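Local coordinates for 2-hydroxyisobutyryl-CoA synthetase (Aquincola tertiaricarbonis, PDB 6HDY), which is an acyl-CoA synthetase of the ANL superfamily, with an AMP-binding domain followed by a smaller C-terminal domain, at residues A29-Y33 and W34-R38; E453-P457 and N458-R462. One frame throughout, in Å; residues are numbered along the deposited sequence.

Contact 1. Residues A29-Y33 and W34-R38; sequences ADSRY and WFPRR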
loop_
_atom_site.group_PDB
_atom_site.type_symbol
_atom_site.label_atom_id
_atom_site.label_comp_id
_atom_site.label_asym_id
_atom_site.label_seq_id
_atom_site.Cartn_x
_atom_site.Cartn_y
_atom_site.Cartn_z
ATOM N N ALA A 29 -18.248 -23.232 11.128
ATOM C CA ALA A 29 -16.843 -23.681 11.104
ATOM C C ALA A 29 -16.604 -25.027 10.353
ATOM O O ALA A 29 -15.534 -25.201 9.767
ATOM C CB ALA A 29 -16.274 -23.738 12.525
ATOM N N ASP A 30 -17.617 -25.922 10.319
ATOM C CA ASP A 30 -17.545 -27.236 9.660
ATOM C C ASP A 30 -17.862 -27.238 8.153
ATOM O O ASP A 30 -17.625 -28.250 7.519
ATOM C CB ASP A 30 -18.424 -28.277 10.393
ATOM C CG ASP A 30 -19.925 -28.011 10.497
ATOM O OD1 ASP A 30 -20.404 -27.015 9.917
ATOM O OD2 ASP A 30 -20.625 -28.840 11.089
ATOM N N SER A 31 -18.319 -26.104 7.572
ATOM C CA SER A 31 -18.671 -25.973 6.151
ATOM C C SER A 31 -17.455 -25.736 5.247
ATOM O O SER A 31 -16.585 -24.894 5.555
ATOM C CB SER A 31 -19.676 -24.836 5.952
ATOM O OG SER A 31 -20.232 -24.828 4.644
ATOM N N ARG A 32 -17.423 -26.457 4.103
ATOM C CA ARG A 32 -16.393 -26.299 3.077
ATOM C C ARG A 32 -16.683 -25.031 2.218
ATOM O O ARG A 32 -15.748 -24.374 1.697
ATOM C CB ARG A 32 -16.379 -27.538 2.177
ATOM C CG ARG A 32 -15.391 -27.449 1.020
ATOM C CD ARG A 32 -15.451 -28.688 0.156
ATOM N NE ARG A 32 -15.061 -29.860 0.933
ATOM C CZ ARG A 32 -15.201 -31.113 0.527
ATOM N NH1 ARG A 32 -14.812 -32.116 1.305
ATOM N NH2 ARG A 32 -15.751 -31.378 -0.656
ATOM N N TYR A 33 -17.991 -24.724 2.066
ATOM C CA TYR A 33 -18.495 -23.647 1.219
ATOM C C TYR A 33 -19.006 -22.452 2.015
ATOM O O TYR A 33 -19.649 -22.624 3.055
ATOM C CB TYR A 33 -19.616 -24.174 0.300
ATOM C CG TYR A 33 -19.413 -25.603 -0.158
ATOM C CD1 TYR A 33 -18.549 -25.906 -1.209
ATOM C CD2 TYR A 33 -20.088 -26.655 0.454
ATOM C CE1 TYR A 33 -18.347 -27.220 -1.625
ATOM C CE2 TYR A 33 -19.916 -27.971 0.026
ATOM C CZ TYR A 33 -19.044 -28.249 -1.012
ATOM O OH TYR A 33 -18.869 -29.543 -1.433
ATOM N N TRP A 34 -18.713 -21.237 1.513
ATOM C CA TRP A 34 -19.182 -19.977 2.074
ATOM C C TRP A 34 -20.668 -19.890 1.737
ATOM O O TRP A 34 -21.479 -19.634 2.629
ATOM C CB TRP A 34 -18.390 -18.787 1.495
ATOM C CG TRP A 34 -18.830 -17.439 2.000
ATOM C CD1 TRP A 34 -19.879 -16.695 1.545
ATOM C CD2 TRP A 34 -18.158 -16.627 2.975
ATOM N NE1 TRP A 34 -19.938 -15.493 2.217
ATOM C CE2 TRP A 34 -18.890 -15.423 3.096
ATOM C CE3 TRP A 34 -16.988 -16.787 3.742
ATOM C CZ2 TRP A 34 -18.502 -14.393 3.961
ATOM C CZ3 TRP A 34 -16.623 -15.777 4.619
ATOM C CH2 TRP A 34 -17.383 -14.603 4.731
ATOM N N PHE A 35 -21.022 -20.147 0.456
ATOM C CA PHE A 35 -22.416 -20.180 0.016
ATOM C C PHE A 35 -22.727 -21.565 -0.572
ATOM O O PHE A 35 -22.539 -21.770 -1.772
ATOM C CB PHE A 35 -22.749 -19.042 -0.961
ATOM C CG PHE A 35 -22.829 -17.657 -0.351
ATOM C CD1 PHE A 35 -23.438 -17.454 0.884
ATOM C CD2 PHE A 35 -22.342 -16.548 -1.040
ATOM C CE1 PHE A 35 -23.568 -16.170 1.416
ATOM C CE2 PHE A 35 -22.454 -15.266 -0.502
ATOM C CZ PHE A 35 -23.063 -15.083 0.726
ATOM N N PRO A 36 -23.178 -22.541 0.269
ATOM C CA PRO A 36 -23.457 -23.891 -0.253
ATOM C C PRO A 36 -24.327 -23.944 -1.513
ATOM O O PRO A 36 -23.955 -24.655 -2.447
ATOM C CB PRO A 36 -24.124 -24.607 0.937
ATOM C CG PRO A 36 -23.588 -23.887 2.152
ATOM C CD PRO A 36 -23.427 -22.458 1.728
ATOM N N ARG A 37 -25.456 -23.189 -1.557
ATOM C CA ARG A 37 -26.363 -23.198 -2.711
ATOM C C ARG A 37 -25.719 -22.684 -3.967
ATOM O O ARG A 37 -25.561 -23.470 -4.892
ATOM C CB ARG A 37 -27.701 -22.477 -2.437
ATOM C CG ARG A 37 -28.710 -22.529 -3.601
ATOM C CD ARG A 37 -29.188 -23.949 -3.904
ATOM N NE ARG A 37 -30.123 -24.010 -5.031
ATOM C CZ ARG A 37 -30.385 -25.116 -5.728
ATOM N NH1 ARG A 37 -31.262 -25.087 -6.727
ATOM N NH2 ARG A 37 -29.755 -26.252 -5.446
ATOM N N ARG A 38 -25.302 -21.391 -3.992
ATOM C CA ARG A 38 -24.669 -20.752 -5.154
ATOM C C ARG A 38 -23.491 -21.554 -5.732
ATOM O O ARG A 38 -23.373 -21.680 -6.952
ATOM C CB ARG A 38 -24.236 -19.323 -4.814
ATOM C CG ARG A 38 -25.406 -18.341 -4.686
ATOM C CD ARG A 38 -25.001 -16.983 -4.105
ATOM N NE ARG A 38 -24.176 -16.207 -5.032
ATOM C CZ ARG A 38 -24.034 -14.886 -5.009
ATOM N NH1 ARG A 38 -24.685 -14.156 -4.113
ATOM N NH2 ARG A 38 -23.234 -14.285 -5.880
#
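The loop that leads into the short helix 36-40 brings Tyr-33 against Pro-36, the first residue of that helix. CB of Tyr-33 lies 3.9 Å from CA of Pro-36, and it comes within 4.4 Å of CG on the pyrrolidine ring, a loose apolar contact between residues three apart at the helix start. Proline suits the first turn of a helix, where its missing N-H costs no backbone bond; Phe-35 just before it holds the N-cap position, its own N-H bonded to the carboxylate of Glu-39. Two residues before the tyrosine, the hydroxyl of Ser-31 donates to the carbonyl of Tyr-33, OG to O 2.8 Å, meeting a lone pair in the carbonyl plane. The serine reaches it because OG extends anti to the backbone N (chi1 -169°), and the small side chain also brings OG to 4.3 Å from Pro-36 CG. CB of Arg-32 covers one face of the tyrosine ring, 4.0 Å above its plane, while the phenol OH and the guanidinium NH2 of Arg-32 both bond to the carbonyl of Cys-355. CD1 of Trp-34 sits 3.4 Å over one face of the Phe-35 ring. Polar groups thus fix the tyrosine at both its backbone carbonyl and its phenol end, whereas the indole and phenyl side chains that follow pack on each other and against Arg-153 of helix 141-157.

Contact 2. Residues E453-P457 and N458-R462; sequences ELVAP and NSIAR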
loop_
_atom_site.group_PDB
_atom_site.type_symbol
_atom_site.label_atom_id
_atom_site.label_comp_id
_atom_site.label_asym_id
_atom_site.label_seq_id
_atom_site.Cartn_x
_atom_site.Cartn_y
_atom_site.Cartn_z
ATOM N N GLU A 453 22.648 -19.354 -23.890
ATOM C CA GLU A 453 23.829 -18.661 -23.391
ATOM C C GLU A 453 23.676 -18.703 -21.857
ATOM O O GLU A 453 22.608 -18.340 -21.354
ATOM C CB GLU A 453 23.880 -17.193 -23.869
ATOM C CG GLU A 453 25.161 -16.481 -23.440
ATOM C CD GLU A 453 25.122 -14.972 -23.275
ATOM O OE1 GLU A 453 26.205 -14.371 -23.092
ATOM O OE2 GLU A 453 24.016 -14.389 -23.302
ATOM N N LEU A 454 24.702 -19.180 -21.125
ATOM C CA LEU A 454 24.617 -19.173 -19.665
ATOM C C LEU A 454 25.078 -17.829 -19.151
ATOM O O LEU A 454 26.038 -17.249 -19.682
ATOM C CB LEU A 454 25.486 -20.258 -18.989
ATOM C CG LEU A 454 25.097 -21.729 -19.135
ATOM C CD1 LEU A 454 26.106 -22.607 -18.431
ATOM C CD2 LEU A 454 23.693 -22.003 -18.607
ATOM N N VAL A 455 24.406 -17.341 -18.099
ATOM C CA VAL A 455 24.783 -16.123 -17.393
ATOM C C VAL A 455 25.166 -16.532 -15.955
ATOM O O VAL A 455 24.836 -17.638 -15.521
ATOM C CB VAL A 455 23.723 -14.984 -17.434
ATOM C CG1 VAL A 455 23.543 -14.433 -18.848
ATOM C CG2 VAL A 455 22.388 -15.408 -16.813
ATOM N N ALA A 456 25.867 -15.641 -15.237
ATOM C CA ALA A 456 26.325 -15.869 -13.878
ATOM C C ALA A 456 25.145 -16.120 -12.935
ATOM O O ALA A 456 24.114 -15.476 -13.084
ATOM C CB ALA A 456 27.123 -14.660 -13.395
ATOM N N PRO A 457 25.252 -17.041 -11.952
ATOM C CA PRO A 457 24.138 -17.215 -10.998
ATOM C C PRO A 457 23.736 -15.892 -10.314
ATOM O O PRO A 457 24.594 -15.060 -10.010
ATOM C CB PRO A 457 24.720 -18.223 -9.986
ATOM C CG PRO A 457 25.757 -18.963 -10.756
ATOM C CD PRO A 457 26.390 -17.934 -11.616
ATOM N N ASN A 458 22.421 -15.677 -10.123
ATOM C CA ASN A 458 21.821 -14.491 -9.481
ATOM C C ASN A 458 22.140 -13.142 -10.191
ATOM O O ASN A 458 22.007 -12.079 -9.576
ATOM C CB ASN A 458 22.167 -14.430 -7.970
ATOM C CG ASN A 458 22.037 -15.769 -7.267
ATOM O OD1 ASN A 458 20.995 -16.435 -7.336
ATOM N ND2 ASN A 458 23.111 -16.222 -6.625
ATOM N N SER A 459 22.519 -13.186 -11.486
ATOM C CA SER A 459 22.815 -11.984 -12.262
ATOM C C SER A 459 21.523 -11.349 -12.819
ATOM O O SER A 459 21.445 -10.123 -12.923
ATOM C CB SER A 459 23.784 -12.297 -13.397
ATOM O OG SER A 459 23.258 -13.254 -14.299
ATOM N N ILE A 460 20.537 -12.184 -13.219
ATOM C CA ILE A 460 19.260 -11.718 -13.771
ATOM C C ILE A 460 18.400 -11.108 -12.641
ATOM O O ILE A 460 18.240 -11.724 -11.581
ATOM C CB ILE A 460 18.495 -12.816 -14.588
ATOM C CG1 ILE A 460 19.317 -13.316 -15.806
ATOM C CG2 ILE A 460 17.096 -12.310 -15.036
ATOM C CD1 ILE A 460 18.781 -14.654 -16.512
ATOM N N ALA A 461 17.867 -9.890 -12.873
ATOM C CA ALA A 461 17.013 -9.207 -11.906
ATOM C C ALA A 461 15.755 -10.020 -11.592
ATOM O O ALA A 461 15.064 -10.514 -12.498
ATOM C CB ALA A 461 16.624 -7.827 -12.426
ATOM N N ARG A 462 15.513 -10.207 -10.289
ATOM C CA ARG A 462 14.313 -10.852 -9.754
ATOM C C ARG A 462 13.272 -9.709 -9.575
ATOM O O ARG A 462 13.627 -8.526 -9.710
ATOM C CB ARG A 462 14.602 -11.538 -8.387
ATOM C CG ARG A 462 15.797 -12.531 -8.311
ATOM C CD ARG A 462 15.865 -13.516 -9.449
ATOM N NE ARG A 462 16.550 -14.766 -9.121
ATOM C CZ ARG A 462 17.664 -15.205 -9.709
ATOM N NH1 ARG A 462 18.279 -14.464 -10.627
ATOM N NH2 ARG A 462 18.177 -16.380 -9.378
#
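The carbonyl oxygen of Ala-456 is gripped twice by Ser-459, once by the hydroxyl and once by the backbone N-H. OG of Ser-459 donates to Ala-456 O over 2.7 Å, in the carbonyl plane and on a lone pair. The backbone bond is longer, Ser-459 N to Ala-456 O 3.2 Å, bent to 143° at the hydrogen, and its donor stands above the carbonyl plane. That second bond closes a type II beta turn from Ala-456 to Ser-459. Pro-457 fits the second position because its ring holds phi near the value required; Asn-458 fits the third, where phi is positive (60°), a conformation asparagine tolerates better than most residues. Its ND2 bonds to Glu-421. With chi1 at 60°, Ser-459 OG lies between its own N and carbonyl carbon, where it meets both Ala-456 O and, at 3.4 Å, CG2 of Val-455. The same methyl touches CD1 of Ile-460 at 3.7 Å, the two branched side chains crossing at about a right angle; the valine also lies on strand 413-419 and the isoleucine on strand 399-403. Beyond the turn, Arg-462 NH1 bonds to Ile-460 O at 2.9 Å, close to its guanidinium plane, and also makes a salt bridge to Glu-418. Two donors on one oxygen would firm the turn on this surface, while the valine-isoleucine pair adds a small apolar contact between the residues that flank it.

In the fold
Contact 1 comes early in the chain and contact 2 near its end, and they lie on opposite sides of the chain's centre: their centres are 46 Å apart and their nearest atoms about 34 Å, so they do not touch. Residues 29-38 run from a loop into helix 36-40, and Trp-34 and Phe-35 touch helix 141-157. Residues 453-462 leave strand 450-454, an outermost strand of the mixed four-stranded sheet, and belong to the C-terminal domain. The two therefore share no helix, strand or sheet. A salt bridge from Arg-462 NE to Glu-230, on helix 222-234, nevertheless joins the C-terminal domain to the AMP-binding part in the conformation captured here.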